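Local coordinates for quinoline 2-oxidoreductase large subunit (Pseudomonas putida, PDB 1T3Q), which carries the molybdenum and pterin cytosine dinucleotide site of a molybdenum hydroxylase that probably oxidises quinoline at carbon 2, at residues 288-293 with 704-709; 89-94 with 332-337; 106-111 with 157-162; 46-51 with 134-139. All blocks are in the same frame, centred on the assembly; numbering follows the deposited sequence.

Contact 1: 288-293 with 704-709; sequences NFLGAT and VTTTLM
Phe289, on helix 285-291, lays its side chain against the loop 704-709 at the closest backbone approach, where its CA and that of Thr706 are 5.4 Å apart. Its CG stands anti to the carbonyl carbon (chi1 -79°), which puts it beside the backbone N. The near end of the side chain meets backbone: Phe289 CB is 3.8 Å from Thr705 O, and Phe289 CD1 is 3.4 Å from Thr706 O. At the far end the partner is apolar, with Leu708 CD1 4.0 Å from Phe289 CZ, at the ring edge and in its plane; the two side chains cross at about a right angle. Beyond the two segments Tyr711 meets the same ring. An alanine in place of Phe289 would probably leave Leu708 CD1 and the Tyr711 ring without their aromatic neighbour and open a gap beside the Thr706 carbonyl. Leu290 comes next, and its CG touches Thr706 CG2 at 4.1 Å. No hydrogen bond joins the segments, and the buried Thr705 O has no partner in the model, whereas Thr706 O accepts one from Gln286 of the same helix. Within the loop, Met709 N donates to Thr707 OG1 (3.2 Å, 141°), an ST turn. Val52 of the small subunit packs on Leu708, whose side chain lies about 8 Å from a bound FAD. This packing of an aromatic ring and a leucine on loop backbone and apolar side chains joins two molybdopterin cofactor-binding regions where the subunits meet.

Contact 2: 89-94 with 332-337; sequences ATMQVE and TQLVES
Met91 reaches across to Thr332 and Leu334. Met91 CB lies 3.9 Å from Leu334 CD1. Next, CG stands anti to the carbonyl carbon (chi1 -80°), which brings it into the fork between the two partners: Met91 CG is 3.6 Å from Thr332 OG1 and likewise 3.6 Å from Leu334 CD1. The chain then bends at chi2, and at the tip Met91 CE comes to 3.7 Å from Thr332 CG2. Met91 and Leu334 thus slide past each other in opposite directions, while Met91 crosses the threonine at a slant. A second residue of the loop completes the grip, since Val93 CG2 meets Leu334 CD1 tip to tip at 3.7 Å. The CB atoms of Met91 and Val93 are both directed toward the partner segment, and between them Gln92 forms the centre of an inverse gamma turn. Within 332-337, Leu334 N donates to Thr332 OG1 in a nearly straight bond (3.2 Å, 165°), an ST turn. Val93 also touches Thr169, and Leu334 touches Ser167, both of strand 165-170. The side chain of Met91 is about 13 Å from the bound dioxosulfidomolybdenum ion; the contact joins a hammerhead-domain loop to a cofactor-binding region and stays clear of the metal site. With no hydrogen bond between the segments, their attachment rests on van der Waals contacts, mostly of methyl and methylene groups, one of them against the threonine hydroxyl, which accepts in its own turn.

Contact 3: 106-111 with 157-162; sequences NGVTRF and ANDTLA. With SO4 (sulfate ion), chain M.
A type I beta turn from Asn158 to Leu161 receives the guanidinium of Arg110, which follows strand 108-109 of the a/b hammerhead domain, in a salt bridge. Arg110 NH1 donates to Asp159 OD1 (2.9 Å, 158°). The carboxylate oxygen is met on its syn side, yet 35° out of its plane, and the carboxylate and guanidinium planes stand nearly perpendicular. The chain is extended from CG to NE, and its guanidinium lies at the turn. Its flat group lies between two side chains: the Asn158 amide, almost parallel, covers one face, and Val108 CG1 sits over the other, displaced toward the rim. A sulfate ion, probably from the crystallisation liquor, takes up further donors, with Arg110 NH1 to O1 and Arg110 NH2 to O3 each 2.9 Å; NH2 also bonds Tyr326. A leucine in place of Arg110 would probably leave the Asp159 carboxylate without its counter-charge and Tyr326 without this donor. The remaining N-H is bridged to the turn by one water, which accepts from Arg110 NE at 2.8 Å and from Asp159 N at 2.8 Å and donates to Ala157 O at 3.0 Å.

Contact 4: 46-51 with 134-139; sequences ASLRSP and IQVEYE
Two sheets pack together where strands 43-49 and 135-140 of the a/b hammerhead domain come close: Leu48 meets Ile134, just before strand 135-140, and Val136 within it. Strand 43-49 belongs to a mixed seven-stranded sheet and strand 135-140 to a three-stranded antiparallel one. The CA atoms of Leu48 and Ile134 are 8.0 Å apart, and no hydrogen bond runs directly between the segments, so the meeting is by side chains and not by strand pairing. The end-to-end directions of 48-51 and 134-138 differ by 28°. Leu48 CG stands anti to the backbone N (chi1 171°), and the branch beyond it does the touching: Leu48 CD2 is 3.7 Å from Ile134 CG2 and also 3.7 Å from Val136 CG2. Leu48 slides past both partners in the opposite direction, and Val116 of the neighbouring strand 115-121 touches both Leu48 and Tyr138. Farther along, the tyrosine takes over. Pro51 and Tyr138 approach tip to tip, with Pro51 CD 3.5 Å from Tyr138 CZ. Val136 CG1 lies over one face of the phenol ring, 3.3 Å above its plane and offset toward the rim, and Phe52 meets the ring edge-to-face. The phenol oxygen reaches the other strand through a water in the plane of the ring, which is 2.5 Å from Tyr138 OH and donates to Arg49 O at 2.8 Å.

From the N terminus, 46-51 opens contact 4, 89-94 opens contact 2 and 106-111 opens contact 3. Contact 4 closes first, at 134-139, and contact 3 at 157-162; their segments alternate, so the two cross. Contact 1 opens at 288-293, contact 2 closes at 332-337 and contact 1 at 704-709. Contact 3 is therefore nested in the loop of contact 2, whereas contact 2 crosses both 4 and 1. Contact 4 lies inside the hammerhead domain, contacts 2 and 3 tie it to the first cofactor-binding region, and contact 1 joins that region to the second. A probable hydrogen bond between Ser50 OG and Thr109 OG1 links contacts 4 and 3, while Leu290 packs on Phe111 and Arg49.

Contact 1: 288-293 with 704-709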
loop_
_atom_site.group_PDB
_atom_site.type_symbol
_atom_site.label_atom_id
_atom_site.label_comp_id
_atom_site.label_asym_id
_atom_site.label_seq_id
_atom_site.Cartn_x
_atom_site.Cartn_y
_atom_site.Cartn_z
ATOM N N ASN B 288 -19.584 -6.593 -18.657
ATOM C CA ASN B 288 -20.408 -5.689 -17.856
ATOM C C ASN B 288 -21.862 -5.810 -18.309
ATOM O O ASN B 288 -22.780 -5.753 -17.493
ATOM C CB ASN B 288 -19.943 -4.240 -17.988
ATOM C CG ASN B 288 -20.527 -3.347 -16.909
ATOM O OD1 ASN B 288 -20.058 -3.340 -15.759
ATOM N ND2 ASN B 288 -21.561 -2.606 -17.262
ATOM N N PHE B 289 -22.079 -5.977 -19.609
ATOM C CA PHE B 289 -23.437 -6.135 -20.115
ATOM C C PHE B 289 -23.961 -7.541 -19.811
ATOM O O PHE B 289 -25.118 -7.710 -19.448
ATOM C CB PHE B 289 -23.496 -5.893 -21.627
ATOM C CG PHE B 289 -23.490 -4.436 -22.009
ATOM C CD1 PHE B 289 -22.449 -3.906 -22.761
ATOM C CD2 PHE B 289 -24.518 -3.593 -21.596
ATOM C CE1 PHE B 289 -22.426 -2.551 -23.094
ATOM C CE2 PHE B 289 -24.509 -2.235 -21.923
ATOM C CZ PHE B 289 -23.459 -1.713 -22.672
ATOM N N LEU B 290 -23.092 -8.537 -19.941
ATOM C CA LEU B 290 -23.466 -9.933 -19.708
ATOM C C LEU B 290 -23.657 -10.390 -18.268
ATOM O O LEU B 290 -24.659 -11.036 -17.947
ATOM C CB LEU B 290 -22.429 -10.863 -20.346
ATOM C CG LEU B 290 -22.456 -11.090 -21.854
ATOM C CD1 LEU B 290 -21.155 -11.753 -22.287
ATOM C CD2 LEU B 290 -23.658 -11.947 -22.223
ATOM N N GLY B 291 -22.694 -10.070 -17.408
ATOM C CA GLY B 291 -22.754 -10.545 -16.038
ATOM C C GLY B 291 -22.859 -9.615 -14.850
ATOM O O GLY B 291 -22.602 -10.048 -13.728
ATOM N N ALA B 292 -23.203 -8.351 -15.061
ATOM C CA ALA B 292 -23.360 -7.447 -13.931
ATOM C C ALA B 292 -24.850 -7.570 -13.622
ATOM O O ALA B 292 -25.357 -8.678 -13.451
ATOM C CB ALA B 292 -23.001 -6.023 -14.327
ATOM N N THR B 293 -25.549 -6.450 -13.548
ATOM C CA THR B 293 -26.988 -6.475 -13.315
ATOM C C THR B 293 -27.592 -5.516 -14.331
ATOM O O THR B 293 -26.877 -4.689 -14.902
ATOM C CB THR B 293 -27.367 -5.974 -11.897
ATOM O OG1 THR B 293 -26.735 -4.711 -11.649
ATOM C CG2 THR B 293 -26.935 -6.971 -10.832
ATOM N N VAL B 704 -28.607 -9.729 -27.019
ATOM C CA VAL B 704 -28.198 -9.166 -28.299
ATOM C C VAL B 704 -27.465 -7.831 -28.192
ATOM O O VAL B 704 -26.909 -7.348 -29.177
ATOM C CB VAL B 704 -29.410 -9.004 -29.244
ATOM C CG1 VAL B 704 -30.136 -10.334 -29.371
ATOM C CG2 VAL B 704 -30.355 -7.948 -28.718
ATOM N N THR B 705 -27.458 -7.239 -27.004
ATOM C CA THR B 705 -26.767 -5.967 -26.801
ATOM C C THR B 705 -25.615 -6.158 -25.816
ATOM O O THR B 705 -25.829 -6.229 -24.603
ATOM C CB THR B 705 -27.729 -4.883 -26.251
ATOM O OG1 THR B 705 -28.349 -5.359 -25.054
ATOM C CG2 THR B 705 -28.811 -4.553 -27.273
ATOM N N THR B 706 -24.394 -6.250 -26.335
ATOM C CA THR B 706 -23.229 -6.436 -25.477
ATOM C C THR B 706 -22.100 -5.462 -25.801
ATOM O O THR B 706 -21.002 -5.591 -25.269
ATOM C CB THR B 706 -22.660 -7.881 -25.576
ATOM O OG1 THR B 706 -22.346 -8.181 -26.941
ATOM C CG2 THR B 706 -23.675 -8.902 -25.061
ATOM N N THR B 707 -22.369 -4.489 -26.666
ATOM C CA THR B 707 -21.347 -3.506 -27.032
ATOM C C THR B 707 -21.908 -2.086 -27.043
ATOM O O THR B 707 -23.116 -1.886 -27.092
ATOM C CB THR B 707 -20.764 -3.787 -28.433
ATOM O OG1 THR B 707 -21.743 -3.461 -29.426
ATOM C CG2 THR B 707 -20.390 -5.257 -28.572
ATOM N N LEU B 708 -21.015 -1.103 -27.005
ATOM C CA LEU B 708 -21.411 0.298 -27.021
ATOM C C LEU B 708 -21.919 0.694 -28.405
ATOM O O LEU B 708 -22.375 1.821 -28.616
ATOM C CB LEU B 708 -20.228 1.172 -26.606
ATOM C CG LEU B 708 -20.266 1.837 -25.225
ATOM C CD1 LEU B 708 -20.990 0.983 -24.205
ATOM C CD2 LEU B 708 -18.848 2.123 -24.789
ATOM N N MET B 709 -21.829 -0.237 -29.350
ATOM C CA MET B 709 -22.327 -0.003 -30.697
ATOM C C MET B 709 -23.828 -0.289 -30.718
ATOM O O MET B 709 -24.577 0.329 -31.471
ATOM C CB MET B 709 -21.614 -0.913 -31.697
ATOM C CG MET B 709 -20.198 -0.481 -32.006
ATOM S SD MET B 709 -20.170 0.982 -33.052
ATOM C CE MET B 709 -19.492 0.286 -34.528
#

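Contact 2: 89-94 with 332-337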
loop_
_atom_site.group_PDB
_atom_site.type_symbol
_atom_site.label_atom_id
_atom_site.label_comp_id
_atom_site.label_asym_id
_atom_site.label_seq_id
_atom_site.Cartn_x
_atom_site.Cartn_y
_atom_site.Cartn_z
ATOM N N ALA B 89 -29.437 -14.543 -0.884
ATOM C CA ALA B 89 -30.172 -13.286 -0.876
ATOM C C ALA B 89 -31.616 -13.490 -0.456
ATOM O O ALA B 89 -32.359 -14.241 -1.091
ATOM C CB ALA B 89 -30.118 -12.643 -2.265
ATOM N N THR B 90 -32.016 -12.809 0.609
ATOM C CA THR B 90 -33.380 -12.927 1.101
ATOM C C THR B 90 -33.885 -11.602 1.660
ATOM O O THR B 90 -33.123 -10.644 1.802
ATOM C CB THR B 90 -33.479 -14.008 2.195
ATOM O OG1 THR B 90 -34.861 -14.254 2.500
ATOM C CG2 THR B 90 -32.741 -13.564 3.453
ATOM N N MET B 91 -35.176 -11.563 1.971
ATOM C CA MET B 91 -35.821 -10.374 2.509
ATOM C C MET B 91 -36.858 -10.783 3.545
ATOM O O MET B 91 -37.481 -11.839 3.421
ATOM C CB MET B 91 -36.524 -9.598 1.388
ATOM C CG MET B 91 -35.626 -8.711 0.544
ATOM S SD MET B 91 -35.209 -7.157 1.365
ATOM C CE MET B 91 -33.591 -6.846 0.669
ATOM N N GLN B 92 -37.045 -9.936 4.553
ATOM C CA GLN B 92 -38.019 -10.181 5.610
ATOM C C GLN B 92 -39.376 -9.736 5.069
ATOM O O GLN B 92 -39.992 -8.802 5.584
ATOM C CB GLN B 92 -37.655 -9.366 6.857
ATOM N N VAL B 93 -39.826 -10.412 4.018
ATOM C CA VAL B 93 -41.091 -10.104 3.370
ATOM C C VAL B 93 -41.893 -11.388 3.204
ATOM O O VAL B 93 -41.380 -12.379 2.697
ATOM C CB VAL B 93 -40.848 -9.467 1.981
ATOM C CG1 VAL B 93 -42.157 -9.318 1.230
ATOM C CG2 VAL B 93 -40.167 -8.103 2.146
ATOM N N GLU B 94 -43.150 -11.364 3.631
ATOM C CA GLU B 94 -44.005 -12.543 3.539
ATOM C C GLU B 94 -44.108 -13.106 2.122
ATOM O O GLU B 94 -44.477 -12.398 1.183
ATOM C CB GLU B 94 -45.409 -12.222 4.060
ATOM C CG GLU B 94 -46.330 -13.436 4.111
ATOM C CD GLU B 94 -47.764 -13.080 4.457
ATOM O OE1 GLU B 94 -48.592 -14.009 4.591
ATOM O OE2 GLU B 94 -48.069 -11.874 4.591
ATOM N N THR B 332 -32.126 -7.374 -3.942
ATOM C CA THR B 332 -33.024 -8.417 -4.445
ATOM C C THR B 332 -33.937 -7.874 -5.534
ATOM O O THR B 332 -33.823 -6.714 -5.937
ATOM C CB THR B 332 -33.898 -9.056 -3.316
ATOM O OG1 THR B 332 -34.978 -8.180 -2.962
ATOM C CG2 THR B 332 -33.048 -9.322 -2.078
ATOM N N GLN B 333 -34.840 -8.716 -6.019
ATOM C CA GLN B 333 -35.758 -8.305 -7.064
ATOM C C GLN B 333 -36.775 -7.274 -6.573
ATOM O O GLN B 333 -37.517 -6.702 -7.369
ATOM C CB GLN B 333 -36.462 -9.537 -7.648
ATOM C CG GLN B 333 -35.472 -10.498 -8.307
ATOM C CD GLN B 333 -36.128 -11.665 -9.017
ATOM O OE1 GLN B 333 -35.442 -12.521 -9.584
ATOM N NE2 GLN B 333 -37.449 -11.712 -8.993
ATOM N N LEU B 334 -36.791 -7.024 -5.266
ATOM C CA LEU B 334 -37.723 -6.048 -4.702
ATOM C C LEU B 334 -37.251 -4.630 -5.014
ATOM O O LEU B 334 -37.967 -3.659 -4.764
ATOM C CB LEU B 334 -37.836 -6.223 -3.185
ATOM C CG LEU B 334 -38.298 -7.588 -2.664
ATOM C CD1 LEU B 334 -38.601 -7.478 -1.171
ATOM C CD2 LEU B 334 -39.541 -8.039 -3.425
ATOM N N VAL B 335 -36.053 -4.527 -5.583
ATOM C CA VAL B 335 -35.461 -3.233 -5.911
ATOM C C VAL B 335 -36.273 -2.433 -6.936
ATOM O O VAL B 335 -36.167 -1.207 -7.004
ATOM C CB VAL B 335 -33.995 -3.419 -6.409
ATOM C CG1 VAL B 335 -33.978 -3.998 -7.805
ATOM C CG2 VAL B 335 -33.244 -2.097 -6.343
ATOM N N GLU B 336 -37.094 -3.114 -7.728
ATOM C CA GLU B 336 -37.912 -2.422 -8.719
ATOM C C GLU B 336 -39.368 -2.202 -8.284
ATOM O O GLU B 336 -39.658 -1.254 -7.558
ATOM C CB GLU B 336 -37.857 -3.158 -10.060
ATOM C CG GLU B 336 -36.539 -2.933 -10.817
ATOM C CD GLU B 336 -36.436 -1.528 -11.408
ATOM O OE1 GLU B 336 -35.302 -1.057 -11.654
ATOM O OE2 GLU B 336 -37.488 -0.899 -11.642
ATOM N N SER B 337 -40.275 -3.072 -8.720
ATOM C CA SER B 337 -41.698 -2.940 -8.393
ATOM C C SER B 337 -42.065 -2.783 -6.917
ATOM O O SER B 337 -42.879 -1.928 -6.563
ATOM C CB SER B 337 -42.482 -4.127 -8.968
ATOM O OG SER B 337 -42.551 -4.055 -10.381
#

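Contact 3: 106-111 with 157-162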
loop_
_atom_site.group_PDB
_atom_site.type_symbol
_atom_site.label_atom_id
_atom_site.label_comp_id
_atom_site.label_asym_id
_atom_site.label_seq_id
_atom_site.Cartn_x
_atom_site.Cartn_y
_atom_site.Cartn_z
ATOM N N ASN B 106 -23.108 -24.772 -11.622
ATOM C CA ASN B 106 -22.652 -26.125 -11.321
ATOM C C ASN B 106 -23.730 -27.111 -11.734
ATOM O O ASN B 106 -24.710 -27.300 -11.016
ATOM C CB ASN B 106 -22.363 -26.276 -9.823
ATOM C CG ASN B 106 -21.634 -27.574 -9.496
ATOM O OD1 ASN B 106 -21.383 -27.882 -8.332
ATOM N ND2 ASN B 106 -21.283 -28.333 -10.528
ATOM N N GLY B 107 -23.555 -27.727 -12.897
ATOM C CA GLY B 107 -24.541 -28.685 -13.364
ATOM C C GLY B 107 -25.622 -28.062 -14.227
ATOM O O GLY B 107 -26.213 -28.733 -15.070
ATOM N N VAL B 108 -25.884 -26.773 -14.022
ATOM C CA VAL B 108 -26.903 -26.079 -14.801
ATOM C C VAL B 108 -26.605 -24.581 -14.845
ATOM O O VAL B 108 -26.086 -24.023 -13.880
ATOM C CB VAL B 108 -28.310 -26.292 -14.185
ATOM C CG1 VAL B 108 -28.340 -25.767 -12.763
ATOM C CG2 VAL B 108 -29.369 -25.607 -15.027
ATOM N N THR B 109 -26.908 -23.945 -15.972
ATOM C CA THR B 109 -26.703 -22.504 -16.105
ATOM C C THR B 109 -28.091 -21.891 -16.221
ATOM O O THR B 109 -28.987 -22.494 -16.812
ATOM C CB THR B 109 -25.847 -22.142 -17.348
ATOM O OG1 THR B 109 -26.509 -22.559 -18.550
ATOM C CG2 THR B 109 -24.493 -22.829 -17.264
ATOM N N ARG B 110 -28.276 -20.698 -15.664
ATOM C CA ARG B 110 -29.592 -20.080 -15.688
ATOM C C ARG B 110 -29.734 -18.753 -16.426
ATOM O O ARG B 110 -30.742 -18.068 -16.286
ATOM C CB ARG B 110 -30.104 -19.957 -14.260
ATOM C CG ARG B 110 -30.082 -21.296 -13.513
ATOM C CD ARG B 110 -30.841 -21.209 -12.209
ATOM N NE ARG B 110 -30.917 -22.486 -11.508
ATOM C CZ ARG B 110 -30.011 -22.932 -10.641
ATOM N NH1 ARG B 110 -30.183 -24.108 -10.053
ATOM N NH2 ARG B 110 -28.941 -22.202 -10.354
ATOM N N PHE B 111 -28.724 -18.394 -17.207
ATOM C CA PHE B 111 -28.782 -17.188 -18.024
ATOM C C PHE B 111 -27.522 -17.041 -18.862
ATOM O O PHE B 111 -26.438 -17.453 -18.452
ATOM C CB PHE B 111 -29.050 -15.932 -17.164
ATOM C CG PHE B 111 -27.886 -15.476 -16.325
ATOM C CD1 PHE B 111 -26.925 -14.613 -16.853
ATOM C CD2 PHE B 111 -27.771 -15.868 -14.998
ATOM C CE1 PHE B 111 -25.873 -14.148 -16.070
ATOM C CE2 PHE B 111 -26.715 -15.408 -14.201
ATOM C CZ PHE B 111 -25.766 -14.546 -14.737
ATOM N N ALA B 157 -37.676 -20.753 -14.448
ATOM C CA ALA B 157 -36.363 -20.126 -14.602
ATOM C C ALA B 157 -35.296 -20.671 -13.665
ATOM O O ALA B 157 -34.193 -21.013 -14.096
ATOM C CB ALA B 157 -36.484 -18.611 -14.410
ATOM N N ASN B 158 -35.628 -20.752 -12.382
ATOM C CA ASN B 158 -34.697 -21.225 -11.365
ATOM C C ASN B 158 -35.302 -22.446 -10.672
ATOM O O ASN B 158 -36.240 -22.320 -9.888
ATOM C CB ASN B 158 -34.442 -20.087 -10.372
ATOM C CG ASN B 158 -33.360 -20.407 -9.364
ATOM O OD1 ASN B 158 -32.603 -19.522 -8.947
ATOM N ND2 ASN B 158 -33.288 -21.661 -8.949
ATOM N N ASP B 159 -34.755 -23.622 -10.966
ATOM C CA ASP B 159 -35.272 -24.867 -10.404
ATOM C C ASP B 159 -35.191 -25.044 -8.893
ATOM O O ASP B 159 -35.757 -25.997 -8.354
ATOM C CB ASP B 159 -34.623 -26.083 -11.089
ATOM C CG ASP B 159 -33.111 -26.104 -10.960
ATOM O OD1 ASP B 159 -32.580 -25.656 -9.924
ATOM O OD2 ASP B 159 -32.449 -26.597 -11.896
ATOM N N THR B 160 -34.498 -24.148 -8.198
ATOM C CA THR B 160 -34.413 -24.257 -6.746
ATOM C C THR B 160 -35.605 -23.540 -6.121
ATOM O O THR B 160 -35.789 -23.566 -4.906
ATOM C CB THR B 160 -33.127 -23.610 -6.186
ATOM O OG1 THR B 160 -33.179 -22.190 -6.386
ATOM C CG2 THR B 160 -31.892 -24.176 -6.876
ATOM N N LEU B 161 -36.414 -22.900 -6.959
ATOM C CA LEU B 161 -37.576 -22.161 -6.477
ATOM C C LEU B 161 -38.892 -22.871 -6.763
ATOM O O LEU B 161 -38.957 -23.789 -7.580
ATOM C CB LEU B 161 -37.630 -20.772 -7.123
ATOM C CG LEU B 161 -36.406 -19.862 -7.009
ATOM C CD1 LEU B 161 -36.707 -18.531 -7.675
ATOM C CD2 LEU B 161 -36.043 -19.659 -5.553
ATOM N N ALA B 162 -39.942 -22.427 -6.081
ATOM C CA ALA B 162 -41.271 -22.980 -6.275
ATOM C C ALA B 162 -42.009 -21.993 -7.175
ATOM O O ALA B 162 -42.593 -21.014 -6.700
ATOM C CB ALA B 162 -41.980 -23.116 -4.941
HETATM S S SO4 M . -27.270 -24.820 -7.866
HETATM O O1 SO4 M . -28.532 -25.537 -8.134
HETATM O O2 SO4 M . -26.175 -25.442 -8.634
HETATM O O3 SO4 M . -27.412 -23.403 -8.261
HETATM O O4 SO4 M . -26.954 -24.900 -6.428
HETATM O O HOH W 1 -32.974 -23.597 -13.123
#

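Contact 4: 46-51 with 134-139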
loop_
_atom_site.group_PDB
_atom_site.type_symbol
_atom_site.label_atom_id
_atom_site.label_comp_id
_atom_site.label_asym_id
_atom_site.label_seq_id
_atom_site.Cartn_x
_atom_site.Cartn_y
_atom_site.Cartn_z
ATOM N N ALA B 46 -9.822 -14.858 -16.074
ATOM C CA ALA B 46 -10.669 -14.701 -17.253
ATOM C C ALA B 46 -11.806 -15.686 -17.038
ATOM O O ALA B 46 -11.632 -16.681 -16.330
ATOM C CB ALA B 46 -9.916 -15.046 -18.520
ATOM N N SER B 47 -12.955 -15.427 -17.646
ATOM C CA SER B 47 -14.101 -16.305 -17.459
ATOM C C SER B 47 -14.704 -16.886 -18.730
ATOM O O SER B 47 -14.691 -16.260 -19.792
ATOM C CB SER B 47 -15.209 -15.552 -16.711
ATOM O OG SER B 47 -14.753 -15.076 -15.456
ATOM N N LEU B 48 -15.215 -18.106 -18.610
ATOM C CA LEU B 48 -15.909 -18.759 -19.709
ATOM C C LEU B 48 -17.355 -18.677 -19.233
ATOM O O LEU B 48 -17.660 -19.053 -18.097
ATOM C CB LEU B 48 -15.497 -20.226 -19.856
ATOM C CG LEU B 48 -16.350 -21.008 -20.864
ATOM C CD1 LEU B 48 -16.257 -20.357 -22.244
ATOM C CD2 LEU B 48 -15.884 -22.461 -20.925
ATOM N N ARG B 49 -18.238 -18.181 -20.089
ATOM C CA ARG B 49 -19.635 -18.021 -19.721
ATOM C C ARG B 49 -20.587 -18.898 -20.517
ATOM O O ARG B 49 -20.242 -19.417 -21.580
ATOM C CB ARG B 49 -20.032 -16.557 -19.888
ATOM C CG ARG B 49 -19.177 -15.628 -19.053
ATOM C CD ARG B 49 -19.335 -14.173 -19.445
ATOM N NE ARG B 49 -18.436 -13.353 -18.636
ATOM C CZ ARG B 49 -18.726 -12.893 -17.424
ATOM N NH1 ARG B 49 -19.904 -13.157 -16.874
ATOM N NH2 ARG B 49 -17.824 -12.189 -16.752
ATOM N N SER B 50 -21.791 -19.047 -19.981
ATOM C CA SER B 50 -22.830 -19.838 -20.611
ATOM C C SER B 50 -23.335 -19.161 -21.878
ATOM O O SER B 50 -23.581 -17.951 -21.901
ATOM C CB SER B 50 -23.999 -20.036 -19.638
ATOM O OG SER B 50 -25.132 -20.564 -20.302
ATOM N N PRO B 51 -23.470 -19.934 -22.964
ATOM C CA PRO B 51 -23.956 -19.383 -24.231
ATOM C C PRO B 51 -25.459 -19.628 -24.349
ATOM O O PRO B 51 -26.084 -19.289 -25.358
ATOM C CB PRO B 51 -23.151 -20.163 -25.261
ATOM C CG PRO B 51 -23.104 -21.526 -24.640
ATOM C CD PRO B 51 -22.829 -21.248 -23.174
ATOM N N ILE B 134 -11.264 -24.620 -23.110
ATOM C CA ILE B 134 -12.163 -25.403 -22.276
ATOM C C ILE B 134 -13.286 -25.981 -23.126
ATOM O O ILE B 134 -13.882 -25.282 -23.947
ATOM C CB ILE B 134 -12.768 -24.535 -21.150
ATOM C CG1 ILE B 134 -11.642 -23.939 -20.299
ATOM C CG2 ILE B 134 -13.705 -25.372 -20.283
ATOM C CD1 ILE B 134 -12.111 -22.975 -19.225
ATOM N N GLN B 135 -13.564 -27.265 -22.932
ATOM C CA GLN B 135 -14.615 -27.937 -23.681
ATOM C C GLN B 135 -15.803 -28.197 -22.761
ATOM O O GLN B 135 -15.675 -28.878 -21.744
ATOM C CB GLN B 135 -14.090 -29.259 -24.250
ATOM C CG GLN B 135 -12.859 -29.107 -25.135
ATOM N N VAL B 136 -16.953 -27.639 -23.118
ATOM C CA VAL B 136 -18.163 -27.805 -22.327
ATOM C C VAL B 136 -19.290 -28.394 -23.169
ATOM O O VAL B 136 -19.523 -27.966 -24.298
ATOM C CB VAL B 136 -18.656 -26.448 -21.755
ATOM C CG1 VAL B 136 -19.828 -26.678 -20.810
ATOM C CG2 VAL B 136 -17.524 -25.737 -21.040
ATOM N N GLU B 137 -19.984 -29.385 -22.623
ATOM C CA GLU B 137 -21.104 -29.992 -23.327
ATOM C C GLU B 137 -22.382 -29.577 -22.609
ATOM O O GLU B 137 -22.531 -29.801 -21.405
ATOM C CB GLU B 137 -20.993 -31.520 -23.340
ATOM N N TYR B 138 -23.292 -28.965 -23.356
ATOM C CA TYR B 138 -24.558 -28.504 -22.806
ATOM C C TYR B 138 -25.738 -29.283 -23.346
ATOM O O TYR B 138 -25.633 -30.016 -24.327
ATOM C CB TYR B 138 -24.808 -27.033 -23.154
ATOM C CG TYR B 138 -23.853 -26.047 -22.537
ATOM C CD1 TYR B 138 -22.718 -25.626 -23.222
ATOM C CD2 TYR B 138 -24.088 -25.530 -21.263
ATOM C CE1 TYR B 138 -21.838 -24.709 -22.656
ATOM C CE2 TYR B 138 -23.216 -24.618 -20.688
ATOM C CZ TYR B 138 -22.094 -24.211 -21.390
ATOM O OH TYR B 138 -21.227 -23.306 -20.822
ATOM N N GLU B 139 -26.869 -29.092 -22.681
ATOM C CA GLU B 139 -28.132 -29.685 -23.067
ATOM C C GLU B 139 -29.111 -28.547 -22.815
ATOM O O GLU B 139 -29.586 -28.366 -21.693
ATOM C CB GLU B 139 -28.481 -30.873 -22.176
ATOM C CG GLU B 139 -29.758 -31.570 -22.601
ATOM C CD GLU B 139 -30.367 -32.386 -21.483
ATOM O OE1 GLU B 139 -29.638 -33.206 -20.884
ATOM O OE2 GLU B 139 -31.572 -32.208 -21.207
HETATM O O HOH W 2 -19.462 -22.096 -22.033
#